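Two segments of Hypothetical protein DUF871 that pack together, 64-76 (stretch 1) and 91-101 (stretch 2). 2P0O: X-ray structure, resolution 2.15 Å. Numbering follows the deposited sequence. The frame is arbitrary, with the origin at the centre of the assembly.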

HETATM    1  N   MSE A  64     -15.304  -9.313   0.125  1.00 62.19           N
HETATM    2  CA  MSE A  64     -14.293  -8.560   0.829  1.00 62.54           C
HETATM    3  C   MSE A  64     -14.530  -8.715   2.312  1.00 61.36           C
HETATM    4  O   MSE A  64     -15.661  -8.884   2.764  1.00 61.04           O
HETATM    5  CB  MSE A  64     -14.360  -7.091   0.443  1.00 62.92           C
HETATM    6  CG  MSE A  64     -14.083  -6.837  -1.018  1.00 65.40           C
HETATM    7 SE   MSE A  64     -14.305  -4.937  -1.418  1.00 71.65          SE
HETATM    8  CE  MSE A  64     -12.575  -4.192  -0.862  1.00 65.78           C
ATOM      9  N   LYS A  65     -13.449  -8.664   3.057  1.00 60.39           N
ATOM     10  CA  LYS A  65     -13.511  -8.789   4.491  1.00 59.94           C
ATOM     11  C   LYS A  65     -13.752  -7.422   5.114  1.00 59.50           C
ATOM     12  O   LYS A  65     -13.523  -6.389   4.464  1.00 59.26           O
ATOM     13  CB  LYS A  65     -12.217  -9.427   4.976  1.00 60.22           C
ATOM     14  CG  LYS A  65     -12.071 -10.842   4.416  1.00 62.28           C
ATOM     15  CD  LYS A  65     -10.856 -11.560   4.966  1.00 66.51           C
ATOM     16  CE  LYS A  65     -11.144 -12.133   6.340  1.00 66.87           C
ATOM     17  NZ  LYS A  65      -9.879 -12.607   6.971  1.00 68.98           N
ATOM     18  N   ILE A  66     -14.261  -7.425   6.347  1.00 58.34           N
ATOM     19  CA  ILE A  66     -14.436  -6.208   7.122  1.00 57.35           C
ATOM     20  C   ILE A  66     -13.957  -6.412   8.554  1.00 57.21           C
ATOM     21  O   ILE A  66     -14.516  -7.212   9.306  1.00 57.37           O
ATOM     22  CB  ILE A  66     -15.903  -5.724   7.200  1.00 57.23           C
ATOM     23  CG1 ILE A  66     -16.516  -5.492   5.816  1.00 56.71           C
ATOM     24  CG2 ILE A  66     -15.972  -4.445   8.002  1.00 55.44           C
ATOM     25  CD1 ILE A  66     -18.014  -5.089   5.863  1.00 55.76           C
HETATM   26  N   MSE A  67     -12.919  -5.680   8.918  1.00 56.84           N
HETATM   27  CA  MSE A  67     -12.462  -5.644  10.282  1.00 56.47           C
HETATM   28  C   MSE A  67     -13.080  -4.380  10.865  1.00 56.52           C
HETATM   29  O   MSE A  67     -12.911  -3.279  10.307  1.00 56.42           O
HETATM   30  CB  MSE A  67     -10.924  -5.631  10.288  1.00 56.09           C
HETATM   31  CG  MSE A  67     -10.232  -5.232  11.619  1.00 58.42           C
HETATM   32 SE   MSE A  67     -10.744  -6.459  13.064  1.00 65.92          SE
HETATM   33  CE  MSE A  67      -9.990  -8.160  12.445  1.00 58.97           C
ATOM     34  N   VAL A  68     -13.811  -4.519  11.966  1.00 56.26           N
ATOM     35  CA  VAL A  68     -14.401  -3.357  12.625  1.00 56.71           C
ATOM     36  C   VAL A  68     -13.682  -3.039  13.946  1.00 58.57           C
ATOM     37  O   VAL A  68     -13.672  -3.846  14.892  1.00 59.24           O
ATOM     38  CB  VAL A  68     -15.927  -3.523  12.908  1.00 56.63           C
ATOM     39  CG1 VAL A  68     -16.474  -2.324  13.670  1.00 55.47           C
ATOM     40  CG2 VAL A  68     -16.743  -3.764  11.613  1.00 55.41           C
ATOM     41  N   ASP A  69     -13.100  -1.852  14.011  1.00 59.37           N
ATOM     42  CA  ASP A  69     -12.488  -1.383  15.233  1.00 60.86           C
ATOM     43  C   ASP A  69     -13.550  -0.576  15.985  1.00 60.81           C
ATOM     44  O   ASP A  69     -14.048   0.438  15.498  1.00 60.36           O
ATOM     45  CB  ASP A  69     -11.231  -0.573  14.919  1.00 61.36           C
ATOM     46  CG  ASP A  69     -10.548  -0.027  16.167  1.00 65.02           C
ATOM     47  OD1 ASP A  69     -11.085   0.902  16.803  1.00 67.73           O
ATOM     48  OD2 ASP A  69      -9.455  -0.510  16.503  1.00 69.74           O
ATOM     49  N   ILE A  70     -13.905  -1.054  17.168  1.00 61.52           N
ATOM     50  CA  ILE A  70     -15.034  -0.502  17.913  1.00 62.77           C
ATOM     51  C   ILE A  70     -14.837  -0.750  19.404  1.00 63.95           C
ATOM     52  O   ILE A  70     -14.313  -1.797  19.804  1.00 64.60           O
ATOM     53  CB  ILE A  70     -16.371  -1.132  17.404  1.00 62.60           C
ATOM     54  CG1 ILE A  70     -17.604  -0.457  18.000  1.00 62.57           C
ATOM     55  CG2 ILE A  70     -16.395  -2.648  17.616  1.00 62.27           C
ATOM     56  CD1 ILE A  70     -18.903  -0.925  17.333  1.00 60.23           C
ATOM     57  N   SER A  71     -15.240   0.215  20.227  1.00 64.88           N
ATOM     58  CA  SER A  71     -15.166   0.040  21.670  1.00 65.90           C
ATOM     59  C   SER A  71     -16.268  -0.910  22.123  1.00 66.44           C
ATOM     60  O   SER A  71     -17.286  -1.065  21.435  1.00 65.91           O
ATOM     61  CB  SER A  71     -15.284   1.379  22.394  1.00 65.75           C
ATOM     62  OG  SER A  71     -16.634   1.807  22.441  1.00 67.26           O
ATOM     63  N   GLY A  72     -16.041  -1.544  23.275  1.00 67.49           N
ATOM     64  CA  GLY A  72     -17.010  -2.459  23.898  1.00 68.85           C
ATOM     65  C   GLY A  72     -18.391  -1.855  24.060  1.00 69.84           C
ATOM     66  O   GLY A  72     -19.395  -2.541  23.814  1.00 69.94           O
ATOM     67  N   GLU A  73     -18.424  -0.572  24.456  1.00 70.99           N
ATOM     68  CA  GLU A  73     -19.670   0.186  24.702  1.00 71.89           C
ATOM     69  C   GLU A  73     -20.385   0.590  23.419  1.00 72.01           C
ATOM     70  O   GLU A  73     -21.608   0.464  23.325  1.00 72.06           O
ATOM     71  CB  GLU A  73     -19.426   1.427  25.582  1.00 72.26           C
ATOM     72  CG  GLU A  73     -19.580   1.187  27.090  1.00 74.05           C
ATOM     73  CD  GLU A  73     -20.565   0.050  27.427  1.00 76.74           C
ATOM     74  OE1 GLU A  73     -21.800   0.200  27.215  1.00 76.56           O
ATOM     75  OE2 GLU A  73     -20.090  -1.004  27.907  1.00 77.76           O
ATOM     76  N   ALA A  74     -19.618   1.061  22.437  1.00 72.10           N
ATOM     77  CA  ALA A  74     -20.156   1.378  21.116  1.00 72.15           C
ATOM     78  C   ALA A  74     -20.781   0.158  20.421  1.00 72.43           C
ATOM     79  O   ALA A  74     -21.746   0.304  19.654  1.00 72.58           O
ATOM     80  CB  ALA A  74     -19.093   2.002  20.246  1.00 71.74           C
ATOM     81  N   LEU A  75     -20.244  -1.036  20.693  1.00 72.34           N
ATOM     82  CA  LEU A  75     -20.798  -2.281  20.152  1.00 72.06           C
ATOM     83  C   LEU A  75     -22.155  -2.618  20.772  1.00 72.47           C
ATOM     84  O   LEU A  75     -23.089  -2.977  20.061  1.00 72.55           O
ATOM     85  CB  LEU A  75     -19.831  -3.446  20.365  1.00 71.62           C
ATOM     86  CG  LEU A  75     -20.310  -4.816  19.880  1.00 70.56           C
ATOM     87  CD1 LEU A  75     -20.247  -4.904  18.362  1.00 68.04           C
ATOM     88  CD2 LEU A  75     -19.502  -5.928  20.542  1.00 70.13           C
ATOM     89  N   LYS A  76     -22.247  -2.518  22.096  1.00 72.88           N
ATOM     90  CA  LYS A  76     -23.506  -2.747  22.806  1.00 73.70           C
ATOM     91  C   LYS A  76     -24.533  -1.682  22.448  1.00 73.98           C
ATOM     92  O   LYS A  76     -25.691  -2.001  22.202  1.00 74.04           O
ATOM     93  CB  LYS A  76     -23.284  -2.807  24.317  1.00 73.55           C
ATOM     94  CG  LYS A  76     -22.618  -4.097  24.775  1.00 74.17           C
ATOM     95  CD  LYS A  76     -21.736  -3.882  26.004  1.00 74.75           C
ATOM     96  CE  LYS A  76     -22.457  -4.197  27.301  1.00 74.52           C
ATOM     97  NZ  LYS A  76     -21.500  -4.208  28.439  1.00 74.42           N
ATOM     98  N   LEU A  91     -24.311 -10.034   8.932  1.00 64.20           N
ATOM     99  CA  LEU A  91     -24.189  -8.723   8.278  1.00 64.00           C
ATOM    100  C   LEU A  91     -23.106  -8.656   7.196  1.00 63.54           C
ATOM    101  O   LEU A  91     -23.250  -7.915   6.218  1.00 63.54           O
ATOM    102  CB  LEU A  91     -23.867  -7.639   9.314  1.00 64.80           C
ATOM    103  CG  LEU A  91     -24.967  -6.686   9.843  1.00 65.19           C
ATOM    104  CD1 LEU A  91     -25.786  -7.372  10.948  1.00 68.52           C
ATOM    105  CD2 LEU A  91     -24.304  -5.376  10.337  1.00 64.40           C
ATOM    106  N   GLY A  92     -22.009  -9.394   7.393  1.00 63.03           N
ATOM    107  CA  GLY A  92     -20.826  -9.319   6.507  1.00 61.17           C
ATOM    108  C   GLY A  92     -19.569  -8.855   7.224  1.00 60.45           C
ATOM    109  O   GLY A  92     -18.532  -8.581   6.594  1.00 59.99           O
ATOM    110  N   VAL A  93     -19.643  -8.774   8.546  1.00 59.11           N
ATOM    111  CA  VAL A  93     -18.457  -8.452   9.336  1.00 58.05           C
ATOM    112  C   VAL A  93     -17.629  -9.717   9.579  1.00 57.58           C
ATOM    113  O   VAL A  93     -18.161 -10.744   9.977  1.00 57.79           O
ATOM    114  CB  VAL A  93     -18.844  -7.750  10.646  1.00 57.99           C
ATOM    115  CG1 VAL A  93     -17.623  -7.535  11.551  1.00 57.32           C
ATOM    116  CG2 VAL A  93     -19.525  -6.429  10.325  1.00 57.01           C
ATOM    117  N   THR A  94     -16.325  -9.638   9.323  1.00 57.42           N
ATOM    118  CA  THR A  94     -15.456 -10.803   9.451  1.00 56.71           C
ATOM    119  C   THR A  94     -14.482 -10.709  10.618  1.00 56.36           C
ATOM    120  O   THR A  94     -13.765 -11.672  10.915  1.00 55.12           O
ATOM    121  CB  THR A  94     -14.647 -11.035   8.169  1.00 57.10           C
ATOM    122  OG1 THR A  94     -14.021  -9.805   7.779  1.00 57.16           O
ATOM    123  CG2 THR A  94     -15.538 -11.562   7.039  1.00 55.90           C
ATOM    124  N   GLY A  95     -14.454  -9.553  11.276  1.00 56.25           N
ATOM    125  CA  GLY A  95     -13.458  -9.301  12.296  1.00 56.22           C
ATOM    126  C   GLY A  95     -13.838  -8.183  13.237  1.00 56.70           C
ATOM    127  O   GLY A  95     -14.486  -7.209  12.841  1.00 55.70           O
ATOM    128  N   LEU A  96     -13.453  -8.343  14.497  1.00 57.32           N
ATOM    129  CA  LEU A  96     -13.588  -7.273  15.472  1.00 59.10           C
ATOM    130  C   LEU A  96     -12.266  -6.964  16.166  1.00 59.88           C
ATOM    131  O   LEU A  96     -11.524  -7.862  16.561  1.00 59.25           O
ATOM    132  CB  LEU A  96     -14.699  -7.552  16.485  1.00 58.82           C
ATOM    133  CG  LEU A  96     -16.112  -7.565  15.887  1.00 59.96           C
ATOM    134  CD1 LEU A  96     -17.091  -8.322  16.802  1.00 58.96           C
ATOM    135  CD2 LEU A  96     -16.600  -6.143  15.545  1.00 58.75           C
ATOM    136  N   ARG A  97     -11.972  -5.674  16.248  1.00 61.80           N
ATOM    137  CA  ARG A  97     -10.851  -5.160  17.026  1.00 63.61           C
ATOM    138  C   ARG A  97     -11.439  -4.379  18.192  1.00 64.92           C
ATOM    139  O   ARG A  97     -11.933  -3.257  18.028  1.00 64.58           O
ATOM    140  CB  ARG A  97      -9.948  -4.293  16.162  1.00 63.07           C
ATOM    141  CG  ARG A  97      -8.669  -3.775  16.860  1.00 65.23           C
ATOM    142  CD  ARG A  97      -7.637  -3.455  15.779  1.00 66.86           C
ATOM    143  NE  ARG A  97      -6.364  -2.944  16.292  1.00 69.12           N
ATOM    144  CZ  ARG A  97      -6.016  -1.660  16.307  1.00 67.71           C
ATOM    145  NH1 ARG A  97      -6.852  -0.731  15.858  1.00 67.33           N
ATOM    146  NH2 ARG A  97      -4.828  -1.305  16.770  1.00 68.32           N
HETATM  147  N   MSE A  98     -11.423  -5.014  19.362  1.00 66.75           N
HETATM  148  CA  MSE A  98     -11.979  -4.432  20.569  1.00 69.00           C
HETATM  149  C   MSE A  98     -10.860  -3.811  21.391  1.00 70.21           C
HETATM  150  O   MSE A  98      -9.738  -4.304  21.447  1.00 70.44           O
HETATM  151  CB  MSE A  98     -12.693  -5.483  21.402  1.00 69.15           C
HETATM  152  CG  MSE A  98     -13.663  -6.346  20.632  1.00 70.60           C
HETATM  153 SE   MSE A  98     -15.176  -5.408  19.810  1.00 73.73          SE
HETATM  154  CE  MSE A  98     -16.043  -4.588  21.355  1.00 68.60           C
ATOM    155  N   ASP A  99     -11.166  -2.708  22.025  1.00 71.76           N
ATOM    156  CA  ASP A  99     -10.108  -1.946  22.646  1.00 73.87           C
ATOM    157  C   ASP A  99     -10.599  -1.651  24.024  1.00 73.38           C
ATOM    158  O   ASP A  99      -9.859  -1.781  25.002  1.00 73.97           O
ATOM    159  CB  ASP A  99      -9.803  -0.677  21.826  1.00 74.64           C
ATOM    160  CG  ASP A  99     -10.060  -0.885  20.316  1.00 77.93           C
ATOM    161  OD1 ASP A  99     -11.261  -0.852  19.916  1.00 78.94           O
ATOM    162  OD2 ASP A  99      -9.078  -1.121  19.548  1.00 81.05           O
ATOM    163  N   TYR A 100     -11.881  -1.323  24.102  1.00 72.89           N
ATOM    164  CA  TYR A 100     -12.475  -1.071  25.381  1.00 72.22           C
ATOM    165  C   TYR A 100     -13.330  -2.271  25.739  1.00 71.59           C
ATOM    166  O   TYR A 100     -13.946  -2.864  24.855  1.00 72.04           O
ATOM    167  CB  TYR A 100     -13.287   0.225  25.341  1.00 72.62           C
ATOM    168  N   GLY A 101     -13.280  -2.666  27.015  1.00 69.99           N
ATOM    169  CA  GLY A 101     -14.304  -3.496  27.648  1.00 68.40           C
ATOM    170  C   GLY A 101     -14.552  -4.948  27.268  1.00 67.15           C
ATOM    171  O   GLY A 101     -15.610  -5.497  27.593  1.00 66.98           O
TER

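The two stretches lie side by side as neighbouring parallel β-strands, with an angle of 19° between their directions. M67 pairs with G95, V68 with L96, and D69 with R97. Together the stretches bury 844 Å² of surface.

Stretch 2 begins where a helix ends. G92 is the first residue to leave the helix, with a positive phi in a Schellman motif. At these backbone angles a CB would be jammed against the preceding carbonyl oxygen, so glycine suits the site. The carbonyl of G92 also meets the side chain of I66, with G92 O 3.6 Å from I66 CD1.

V93 makes an apolar contact with V68, its CG1 lying 3.9 Å from V68 CG2.

T94 points toward stretch 1 and ties the start of the pairing to I66 twice. I66 N donates to T94 OG1 at 2.8 Å, and T94 N donates to I66 O at 3.0 Å. A side-chain oxygen thus serves as acceptor for a strand amide. The same hydroxyl packs against K65, with T94 OG1 3.4 Å from K65 CB.

G95 sits opposite M67, with their CA atoms 4.3 Å apart. An ideal CB here would fall 2.4 Å from M67 CE, a clash. The bare backbone leaves room for the selenomethionine, and M67 SE lies 3.5 Å from G95 C. G95 O accepts a nearly straight hydrogen bond from V68 N at 2.9 Å.

L96 turns its side chain to the same face of the sheet as V68. L96 CD2 lies 3.8 Å from V68 CB and 4.1 Å from I70 CG2, so the leucine contacts two residues of the neighbouring strand. Its CA also makes a CA-H...O contact, with L96 CA 3.5 Å from V68 O.

R97 uses both backbone and side chain. R97 N donates to V68 O at 2.8 Å, almost in line, and R97 O accepts from I70 N at 3.1 Å. V68 therefore bonds to G95 and R97, the residues on both sides of L96, as in a usual parallel ladder. R97 in turn bonds to V68 and I70, the residues on both sides of D69. On the face shared with M67 and D69, R97 NH1 forms a salt bridge with D69 OD2 at 2.7 Å. The hydrogen bond within it is weak because it is bent, but the opposite charges still attract.

M98 is a selenomethionine with all three chi angles in m. Its SE lies 3.7 Å from I70 CG2. Its CE reaches past the strand to the following helix, 3.5 Å from G72 CA and 3.8 Å from L75 CD2.

D99 brings a second carboxylate close to D69. D99 OD2 and D69 OD2 are 3.1 Å apart, and like charges at this distance repel; R97 NH1 beside D69 OD2 offsets some of that charge.

Y100 is modelled only to CB, which lies 3.7 Å from S71 CB. Y100 O accepts a weak hydrogen bond from G72 N at 2.9 Å. A CB on G72 would clash with that oxygen. Just before G72, S71 caps the helix, its OG accepting from A74 N at 3.1 Å.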